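NreA (Staphylococcus aureus subsp. aureus, PDB 6K2H) is a GAF-domain signalling protein that probably senses nitrate through a binding site in this domain, here in a form mutated at that site. Local coordinates at residues A[66-79]-A[105-119]. The protein carries 1 engineered substitution. Sequence-based numbering, arbitrary orientation.
Sequences LAGTVMKTGKRMVI and VLAVPLWYKNQVYGV. With EDO (1,2-ethanediol), chain B; EDO (1,2-ethanediol), chain C.
V70 and M71 of helix 66-73 pack onto the β-hairpin 105-119, and M77 to I79, just after the helix, pair with the first hairpin strand: a helix packed on the antiparallel sheet of a GAF domain, combined with edge-strand pairing. Strand 77-79 forms one margin of that sheet and runs antiparallel to strand 105-112, while the helix covers the face carrying V105, A107, P109, V116 and V119. M77 and A107 form a hydrogen-bonded pair, and so do I79 and V105. The bond from A107 N to M77 O (2.8 Å) is almost straight at 179°, and M77 N donates back to A107 O. V70 stands over the sheet with its branches divided: CG1, anti to the backbone N (chi1 171°), reaches P109 CB at 3.7 Å, whereas CG2 turns to A107 CB. V119 fits between successive helical turns, its CG2 lying 3.5 Å from both A67 O and M71 CG. The bent M71 side chain carries its methyl over the hairpin backbone, where CE touches V116 O at 3.4 Å; M71 also touches Y33 of strand 27-33. Next to the helix, I79 and V105 lie side by side, and V105 CG2, set between its own N and carbonyl carbon, sits 3.8 Å from I79 CB. V78 and L106, a non-hydrogen-bonded pair, put V78 CG2 against L106 CD1 on the reverse face, where V78 also touches L130 and I133. G74, the first residue past the helix, has positive phi and turns the chain toward the sheet edge; its CA rests on V116 CG2, which also lies over one face of the W111 indole, toward its rim. At that ring's edge, near its plane, G74 O approaches W111 CZ2 to 3.4 Å.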
loop_
_atom_site.group_PDB
_atom_site.type_symbol
_atom_site.label_atom_id
_atom_site.label_comp_id
_atom_site.label_asym_id
_atom_site.label_seq_id
_atom_site.Cartn_x
_atom_site.Cartn_y
_atom_site.Cartn_z
ATOM N N LEU A 66 0.738 -3.689 -6.560
ATOM C CA LEU A 66 -0.426 -3.308 -5.830
ATOM C C LEU A 66 -0.765 -1.842 -6.066
ATOM O O LEU A 66 -1.913 -1.527 -6.299
ATOM C CB LEU A 66 -0.261 -3.493 -4.338
ATOM C CG LEU A 66 0.004 -4.963 -3.951
ATOM C CD1 LEU A 66 0.714 -5.018 -2.635
ATOM C CD2 LEU A 66 -1.299 -5.691 -3.863
ATOM N N ALA A 67 0.208 -0.964 -5.899
ATOM C CA ALA A 67 -0.071 0.469 -6.018
ATOM C C ALA A 67 -0.487 0.803 -7.466
ATOM O O ALA A 67 -1.455 1.547 -7.716
ATOM C CB ALA A 67 1.119 1.289 -5.607
ATOM N N GLY A 68 0.258 0.315 -8.435
ATOM C CA GLY A 68 -0.104 0.664 -9.811
ATOM C C GLY A 68 -1.421 0.131 -10.273
ATOM O O GLY A 68 -2.137 0.790 -11.054
ATOM N N THR A 69 -1.773 -1.053 -9.813
ATOM C CA THR A 69 -3.060 -1.627 -10.173
ATOM C C THR A 69 -4.202 -0.845 -9.530
ATOM O O THR A 69 -5.171 -0.521 -10.185
ATOM C CB THR A 69 -3.105 -3.120 -9.791
ATOM O OG1 THR A 69 -1.987 -3.810 -10.407
ATOM C CG2 THR A 69 -4.376 -3.766 -10.170
ATOM N N VAL A 70 -4.069 -0.490 -8.278
ATOM C CA VAL A 70 -5.157 0.240 -7.630
ATOM C C VAL A 70 -5.341 1.614 -8.298
ATOM O O VAL A 70 -6.461 2.050 -8.457
ATOM C CB VAL A 70 -4.903 0.352 -6.129
ATOM C CG1 VAL A 70 -5.921 1.294 -5.454
ATOM C CG2 VAL A 70 -4.977 -1.012 -5.466
ATOM N N MET A 71 -4.232 2.277 -8.649
ATOM C CA MET A 71 -4.256 3.601 -9.225
ATOM C C MET A 71 -4.942 3.528 -10.543
ATOM O O MET A 71 -5.684 4.425 -10.892
ATOM C CB MET A 71 -2.842 4.167 -9.421
ATOM C CG MET A 71 -2.200 4.441 -8.102
ATOM S SD MET A 71 -1.459 5.996 -7.738
ATOM C CE MET A 71 -2.644 7.075 -8.508
ATOM N N LYS A 72 -4.703 2.471 -11.262
ATOM C CA LYS A 72 -5.269 2.306 -12.581
ATOM C C LYS A 72 -6.722 1.951 -12.516
ATOM O O LYS A 72 -7.506 2.551 -13.221
ATOM C CB LYS A 72 -4.537 1.222 -13.374
ATOM C CG LYS A 72 -5.245 0.928 -14.701
ATOM C CD LYS A 72 -4.411 0.127 -15.676
ATOM C CE LYS A 72 -5.187 -0.128 -16.969
ATOM N NZ LYS A 72 -4.994 -1.518 -17.478
ATOM N N THR A 73 -7.088 0.972 -11.702
ATOM C CA THR A 73 -8.478 0.502 -11.644
ATOM C C THR A 73 -9.380 1.289 -10.762
ATOM O O THR A 73 -10.579 1.202 -10.912
ATOM C CB THR A 73 -8.578 -0.926 -11.054
ATOM O OG1 THR A 73 -8.049 -0.935 -9.714
ATOM C CG2 THR A 73 -7.854 -1.887 -11.894
ATOM N N GLY A 74 -8.844 2.016 -9.783
ATOM C CA GLY A 74 -9.696 2.607 -8.774
ATOM C C GLY A 74 -10.435 1.689 -7.818
ATOM O O GLY A 74 -11.417 2.095 -7.179
ATOM N N LYS A 75 -9.954 0.447 -7.678
ATOM C CA LYS A 75 -10.627 -0.611 -6.926
ATOM C C LYS A 75 -9.644 -1.111 -5.888
ATOM O O LYS A 75 -8.464 -1.207 -6.191
ATOM C CB LYS A 75 -10.997 -1.823 -7.830
ATOM C CG LYS A 75 -11.946 -1.527 -8.978
ATOM C CD LYS A 75 -13.398 -1.571 -8.517
ATOM C CE LYS A 75 -14.278 -0.557 -9.273
ATOM N NZ LYS A 75 -14.295 -0.878 -10.722
ATOM N N ARG A 76 -10.135 -1.405 -4.686
ATOM C CA ARG A 76 -9.252 -2.012 -3.644
ATOM C C ARG A 76 -8.758 -3.381 -4.106
ATOM O O ARG A 76 -9.387 -4.070 -4.946
ATOM C CB ARG A 76 -9.926 -2.104 -2.323
ATOM C CG ARG A 76 -11.196 -2.943 -2.301
ATOM C CD ARG A 76 -11.496 -3.290 -0.853
ATOM N NE ARG A 76 -12.889 -3.659 -0.649
ATOM C CZ ARG A 76 -13.474 -4.773 -1.046
ATOM N NH1 ARG A 76 -14.777 -4.929 -0.789
ATOM N NH2 ARG A 76 -12.803 -5.738 -1.692
ATOM N N MET A 77 -7.620 -3.780 -3.562
ATOM C CA MET A 77 -7.096 -5.140 -3.762
ATOM C C MET A 77 -6.902 -5.757 -2.418
ATOM O O MET A 77 -6.347 -5.116 -1.515
ATOM C CB MET A 77 -5.752 -5.062 -4.466
ATOM C CG MET A 77 -5.794 -4.570 -5.869
ATOM S SD MET A 77 -4.184 -4.778 -6.676
ATOM C CE MET A 77 -3.871 -6.519 -6.329
ATOM N N VAL A 78 -7.377 -6.974 -2.251
ATOM C CA VAL A 78 -7.307 -7.652 -0.979
ATOM C C VAL A 78 -6.650 -8.974 -1.206
ATOM O O VAL A 78 -7.080 -9.745 -2.083
ATOM C CB VAL A 78 -8.685 -7.869 -0.387
ATOM C CG1 VAL A 78 -8.580 -8.632 0.902
ATOM C CG2 VAL A 78 -9.418 -6.579 -0.111
ATOM N N ILE A 79 -5.581 -9.231 -0.480
ATOM C CA ILE A 79 -4.959 -10.554 -0.484
ATOM C C ILE A 79 -4.929 -11.130 0.925
ATOM O O ILE A 79 -4.123 -10.706 1.776
ATOM C CB ILE A 79 -3.552 -10.504 -1.105
ATOM C CG1 ILE A 79 -3.602 -9.783 -2.437
ATOM C CG2 ILE A 79 -2.954 -11.889 -1.133
ATOM C CD1 ILE A 79 -2.251 -9.585 -3.049
ATOM N N VAL A 105 -2.449 -8.486 2.746
ATOM C CA VAL A 105 -2.480 -7.064 2.391
ATOM C C VAL A 105 -3.869 -6.572 1.999
ATOM O O VAL A 105 -4.696 -7.351 1.456
ATOM C CB VAL A 105 -1.479 -6.647 1.256
ATOM C CG1 VAL A 105 -0.038 -6.865 1.669
ATOM C CG2 VAL A 105 -1.718 -7.405 0.006
ATOM N N LEU A 106 -4.116 -5.309 2.293
ATOM C CA LEU A 106 -5.345 -4.589 1.946
ATOM C C LEU A 106 -4.815 -3.292 1.316
ATOM O O LEU A 106 -4.227 -2.440 2.022
ATOM C CB LEU A 106 -6.171 -4.262 3.191
ATOM C CG LEU A 106 -7.281 -3.204 3.041
ATOM C CD1 LEU A 106 -8.278 -3.637 2.014
ATOM C CD2 LEU A 106 -7.936 -2.965 4.381
ATOM N N ALA A 107 -5.042 -3.107 0.014
ATOM C CA ALA A 107 -4.606 -1.870 -0.638
ATOM C C ALA A 107 -5.831 -1.098 -1.141
ATOM O O ALA A 107 -6.662 -1.643 -1.848
ATOM C CB ALA A 107 -3.718 -2.162 -1.746
ATOM N N VAL A 108 -5.944 0.135 -0.664
ATOM C CA VAL A 108 -7.139 0.946 -0.988
ATOM C C VAL A 108 -6.834 2.232 -1.732
ATOM O O VAL A 108 -5.826 2.883 -1.445
ATOM C CB VAL A 108 -7.912 1.256 0.283
ATOM C CG1 VAL A 108 -8.377 -0.004 0.979
ATOM C CG2 VAL A 108 -7.128 2.146 1.251
ATOM N N PRO A 109 -7.689 2.622 -2.696
ATOM C CA PRO A 109 -7.441 3.878 -3.413
ATOM C C PRO A 109 -7.680 5.061 -2.502
ATOM O O PRO A 109 -8.597 5.044 -1.617
ATOM C CB PRO A 109 -8.444 3.839 -4.533
ATOM C CG PRO A 109 -9.562 3.012 -4.059
ATOM C CD PRO A 109 -8.872 1.923 -3.238
ATOM N N LEU A 110 -6.869 6.086 -2.687
ATOM C CA LEU A 110 -7.074 7.372 -2.012
ATOM C C LEU A 110 -7.671 8.318 -3.058
ATOM O O LEU A 110 -7.103 8.461 -4.149
ATOM C CB LEU A 110 -5.780 7.911 -1.479
ATOM C CG LEU A 110 -5.223 7.041 -0.333
ATOM C CD1 LEU A 110 -3.946 7.688 0.119
ATOM C CD2 LEU A 110 -6.164 6.975 0.868
ATOM N N TRP A 111 -8.872 8.807 -2.778
ATOM C CA TRP A 111 -9.628 9.653 -3.722
ATOM C C TRP A 111 -9.623 11.111 -3.302
ATOM O O TRP A 111 -9.708 11.450 -2.102
ATOM C CB TRP A 111 -11.090 9.223 -3.772
ATOM C CG TRP A 111 -11.350 7.853 -4.300
ATOM C CD1 TRP A 111 -11.469 6.673 -3.586
ATOM C CD2 TRP A 111 -11.485 7.501 -5.663
ATOM N NE1 TRP A 111 -11.678 5.630 -4.456
ATOM C CE2 TRP A 111 -11.725 6.107 -5.727
ATOM C CE3 TRP A 111 -11.410 8.215 -6.841
ATOM C CZ2 TRP A 111 -11.887 5.443 -6.921
ATOM C CZ3 TRP A 111 -11.659 7.560 -8.049
ATOM C CH2 TRP A 111 -11.878 6.159 -8.072
ATOM N N TYR A 112 -9.603 11.991 -4.294
ATOM C CA TYR A 112 -9.857 13.411 -4.074
ATOM C C TYR A 112 -10.610 13.944 -5.285
ATOM O O TYR A 112 -10.095 13.829 -6.383
ATOM C CB TYR A 112 -8.556 14.141 -3.884
ATOM C CG TYR A 112 -8.823 15.563 -3.473
ATOM C CD1 TYR A 112 -9.587 15.844 -2.322
ATOM C CD2 TYR A 112 -8.365 16.629 -4.224
ATOM C CE1 TYR A 112 -9.848 17.126 -1.942
ATOM C CE2 TYR A 112 -8.625 17.938 -3.821
ATOM C CZ TYR A 112 -9.367 18.177 -2.700
ATOM O OH TYR A 112 -9.601 19.483 -2.281
ATOM N N LYS A 113 -11.857 14.380 -5.046
ATOM C CA LYS A 113 -12.775 14.866 -6.096
ATOM C C LYS A 113 -12.832 13.878 -7.309
ATOM O O LYS A 113 -12.676 14.269 -8.432
ATOM C CB LYS A 113 -12.317 16.268 -6.493
ATOM C CG LYS A 113 -12.156 17.257 -5.340
ATOM C CD LYS A 113 -13.464 17.455 -4.659
ATOM C CE LYS A 113 -13.343 18.498 -3.571
ATOM N NZ LYS A 113 -14.650 18.529 -2.854
ATOM N N ASN A 114 -13.016 12.576 -7.028
ATOM C CA ASN A 114 -13.241 11.522 -7.992
ATOM C C ASN A 114 -12.021 11.156 -8.800
ATOM O O ASN A 114 -12.121 10.468 -9.775
ATOM C CB ASN A 114 -14.437 11.786 -8.933
ATOM C CG ASN A 114 -15.790 11.885 -8.173
ATOM O OD1 ASN A 114 -16.745 12.566 -8.624
ATOM N ND2 ASN A 114 -15.909 11.158 -7.083
ATOM N N GLN A 115 -10.843 11.561 -8.343
ATOM C CA GLN A 115 -9.592 11.073 -8.954
ATOM C C GLN A 115 -8.846 10.278 -7.893
ATOM O O GLN A 115 -8.831 10.626 -6.690
ATOM C CB GLN A 115 -8.733 12.277 -9.355
ATOM C CG GLN A 115 -7.375 11.929 -9.871
ATOM C CD GLN A 115 -7.388 11.143 -11.213
ATOM O OE1 GLN A 115 -7.853 10.027 -11.281
ATOM N NE2 GLN A 115 -6.874 11.742 -12.271
ATOM N N VAL A 116 -8.238 9.182 -8.323
ATOM C CA VAL A 116 -7.320 8.450 -7.431
ATOM C C VAL A 116 -5.960 9.103 -7.462
ATOM O O VAL A 116 -5.331 9.095 -8.494
ATOM C CB VAL A 116 -7.078 6.970 -7.853
ATOM C CG1 VAL A 116 -6.196 6.262 -6.803
ATOM C CG2 VAL A 116 -8.347 6.184 -8.047
ATOM N N TYR A 117 -5.510 9.623 -6.331
ATOM C CA TYR A 117 -4.226 10.267 -6.217
ATOM C C TYR A 117 -3.186 9.419 -5.523
ATOM O O TYR A 117 -1.979 9.678 -5.644
ATOM C CB TYR A 117 -4.360 11.583 -5.496
ATOM C CG TYR A 117 -4.656 11.520 -4.019
ATOM C CD1 TYR A 117 -3.607 11.399 -3.060
ATOM C CD2 TYR A 117 -5.956 11.654 -3.545
ATOM C CE1 TYR A 117 -3.886 11.366 -1.676
ATOM C CE2 TYR A 117 -6.213 11.631 -2.194
ATOM C CZ TYR A 117 -5.174 11.468 -1.276
ATOM O OH TYR A 117 -5.465 11.476 0.046
ATOM N N GLY A 118 -3.628 8.355 -4.873
ATOM C CA GLY A 118 -2.674 7.544 -4.106
ATOM C C GLY A 118 -3.253 6.204 -3.700
ATOM O O GLY A 118 -4.445 5.879 -3.968
ATOM N N VAL A 119 -2.389 5.418 -3.064
ATOM C CA VAL A 119 -2.774 4.120 -2.554
ATOM C C VAL A 119 -2.330 3.978 -1.133
ATOM O O VAL A 119 -1.168 4.215 -0.851
ATOM C CB VAL A 119 -2.227 2.966 -3.419
ATOM C CG1 VAL A 119 -2.710 1.632 -2.872
ATOM C CG2 VAL A 119 -2.645 3.151 -4.876
HETATM C C1 EDO B . 4.814 -2.595 -4.811
HETATM O O1 EDO B . 5.596 -2.872 -3.870
HETATM C C2 EDO B . 3.577 -3.196 -4.748
HETATM O O2 EDO B . 2.885 -2.355 -5.555
HETATM C C1 EDO C . -11.954 7.975 -13.091
HETATM O O1 EDO C . -12.731 8.027 -11.880
HETATM C C2 EDO C . -10.547 7.420 -12.830
HETATM O O2 EDO C . -9.805 7.288 -14.065
#